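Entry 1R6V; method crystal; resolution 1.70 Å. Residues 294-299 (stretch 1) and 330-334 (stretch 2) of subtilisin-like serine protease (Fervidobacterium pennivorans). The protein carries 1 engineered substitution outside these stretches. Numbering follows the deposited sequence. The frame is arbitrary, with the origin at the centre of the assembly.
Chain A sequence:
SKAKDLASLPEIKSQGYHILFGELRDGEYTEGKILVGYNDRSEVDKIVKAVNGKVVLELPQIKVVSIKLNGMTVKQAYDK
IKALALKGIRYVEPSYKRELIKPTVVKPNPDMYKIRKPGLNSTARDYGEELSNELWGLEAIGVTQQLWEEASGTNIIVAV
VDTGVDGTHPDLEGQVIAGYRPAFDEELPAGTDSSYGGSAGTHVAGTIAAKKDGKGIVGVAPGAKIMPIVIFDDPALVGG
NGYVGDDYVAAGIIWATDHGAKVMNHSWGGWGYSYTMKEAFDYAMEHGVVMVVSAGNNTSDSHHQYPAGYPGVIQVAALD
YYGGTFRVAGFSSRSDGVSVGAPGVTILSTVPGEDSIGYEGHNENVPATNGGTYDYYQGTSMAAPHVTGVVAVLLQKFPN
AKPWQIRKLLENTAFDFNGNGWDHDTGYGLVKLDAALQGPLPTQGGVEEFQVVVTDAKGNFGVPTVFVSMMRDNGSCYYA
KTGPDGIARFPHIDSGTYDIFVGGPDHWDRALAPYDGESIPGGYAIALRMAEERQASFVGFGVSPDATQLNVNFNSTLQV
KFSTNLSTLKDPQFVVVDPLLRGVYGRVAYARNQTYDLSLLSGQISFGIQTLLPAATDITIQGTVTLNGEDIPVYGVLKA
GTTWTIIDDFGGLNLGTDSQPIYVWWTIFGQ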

# COMPACT_ATOMS: atom_id res chain seq x y z
N SER A 294 -5.64 -11.21 -4.67
CA SER A 294 -5.04 -12.09 -5.65
C SER A 294 -3.58 -11.68 -5.92
O SER A 294 -3.22 -10.50 -5.84
CB SER A 294 -5.84 -12.03 -6.95
OG SER A 294 -5.58 -10.79 -7.56
N ALA A 295 -2.75 -12.68 -6.19
CA ALA A 295 -1.34 -12.45 -6.53
C ALA A 295 -1.33 -11.76 -7.89
O ALA A 295 -2.35 -11.75 -8.59
CB ALA A 295 -0.60 -13.79 -6.63
N GLY A 296 -0.20 -11.18 -8.28
CA GLY A 296 -0.10 -10.50 -9.56
C GLY A 296 -0.69 -11.20 -10.78
O GLY A 296 -0.99 -12.40 -10.75
N ASN A 297 -0.85 -10.43 -11.86
CA ASN A 297 -1.42 -10.93 -13.11
C ASN A 297 -0.40 -11.55 -14.06
O ASN A 297 -0.76 -12.39 -14.89
CB ASN A 297 -2.17 -9.81 -13.82
N ASN A 298 0.85 -11.11 -13.97
CA ASN A 298 1.90 -11.63 -14.83
C ASN A 298 3.21 -10.91 -14.54
O ASN A 298 3.34 -10.20 -13.54
CB ASN A 298 1.53 -11.45 -16.30
N THR A 299 4.18 -11.10 -15.43
CA THR A 299 5.49 -10.48 -15.30
C THR A 299 5.55 -9.17 -16.08
O THR A 299 5.96 -8.14 -15.55
CB THR A 299 6.58 -11.43 -15.78
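Stretch 2, residues 330-334: GFSSR

The most unusual feature of this contact is a pair of carbonyl oxygens pressed together: Asn-297 O and Phe-331 O lie 2.5 Å apart. Both atoms are acceptors, so no hydrogen bond can account for the approach, and the distance is shorter than two such oxygens would normally tolerate. With the side chain of Asn-297 modelled only to CB, the local model deserves to be read with some caution.

The direction of stretch 2 follows from the CA pairing. Gly-296 is matched with Ser-333 at 4.5 Å (CA to CA), Asn-297 with Ser-332 at 5.7 Å (CA to CA), and Asn-298 with Phe-331 at 4.8 Å (CA to CA). As the numbering rises in stretch 1 it falls in stretch 2, so the two segments run antiparallel. This is not a sheet pairing, however. Stretch 2 has no regular helix or strand, and its backbone angles change from -76/-8 at Phe-331 to -74/120 at Ser-332 and -63/127 at Ser-333, a turn from a helix-like to an extended conformation.

One hydrogen bond joins the stretches, from Ser-333 N to Gly-296 O at 3.3 Å; this is long, but the angle of 169° at the hydrogen is nearly straight, which supports the assignment. The same length does not suffice for Asn-298 N and Phe-331 O, also 3.3 Å apart, because the angle there is poor. Instead, Phe-331 O receives a CA-H...O contact from Asn-298 CA at 3.4 Å, with 127° at the hydrogen.

Ser-333 has the largest area covered by stretch 1, 65 Å² of the residue, and its CB points toward that stretch. An ideal CB built on Gly-296 would fall 2.5 Å from Ser-333 CB, a clash, so the absence of a side chain at Gly-296 lets the backbones come this close. Ala-295 also points toward stretch 2, where its CB lies 4.0 Å from Ser-333 O and 4.2 Å from Ser-332 OG; that hydroxyl is hydrogen-bonded elsewhere in the structure.

The carbonyl of Phe-331 makes its closest approach; its CB points sideways and lies 3.6 Å from Asn-297 O, while the end of the side chain leads away (chi1 51°, p). At the two ends the contact stops, for neither Gly-330 nor Arg-334 has any surface covered by stretch 1. The side chain of Arg-334 is extended, with chi1 to chi3 all t, and its nearest approach is Arg-334 CB to Ala-295 CB, 8.2 Å. In all, the two stretches bury 241 Å², both sides summed.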

# COMPACT_ATOMS: atom_id res chain seq x y z
N GLY A 330 0.66 -20.14 -14.17
CA GLY A 330 1.67 -19.57 -15.04
C GLY A 330 1.62 -18.06 -15.06
O GLY A 330 2.63 -17.38 -14.86
N PHE A 331 0.44 -17.52 -15.30
CA PHE A 331 0.24 -16.08 -15.33
C PHE A 331 0.23 -15.56 -13.89
O PHE A 331 0.22 -14.35 -13.66
CB PHE A 331 -1.08 -15.75 -16.02
CG PHE A 331 -2.25 -16.52 -15.47
CD1 PHE A 331 -2.72 -16.28 -14.18
CD2 PHE A 331 -2.85 -17.52 -16.23
CE1 PHE A 331 -3.78 -17.01 -13.66
CE2 PHE A 331 -3.92 -18.26 -15.72
CZ PHE A 331 -4.38 -18.00 -14.43
N SER A 332 0.23 -16.48 -12.93
CA SER A 332 0.22 -16.12 -11.52
C SER A 332 1.61 -15.60 -11.11
O SER A 332 2.61 -16.32 -11.22
CB SER A 332 -0.14 -17.35 -10.67
OG SER A 332 -0.62 -16.98 -9.39
N SER A 333 1.66 -14.35 -10.64
CA SER A 333 2.94 -13.76 -10.25
C SER A 333 3.59 -14.49 -9.08
O SER A 333 2.98 -14.71 -8.04
CB SER A 333 2.74 -12.29 -9.90
N ARG A 334 4.85 -14.87 -9.29
CA ARG A 334 5.64 -15.57 -8.28
C ARG A 334 6.15 -14.57 -7.24
O ARG A 334 6.79 -13.58 -7.59
CB ARG A 334 6.83 -16.28 -8.95
CG ARG A 334 7.85 -16.86 -7.98
CD ARG A 334 8.96 -17.64 -8.68
NE ARG A 334 9.93 -18.17 -7.72
CZ ARG A 334 10.90 -19.03 -8.02
NH1 ARG A 334 11.04 -19.47 -9.26
NH2 ARG A 334 11.73 -19.45 -7.07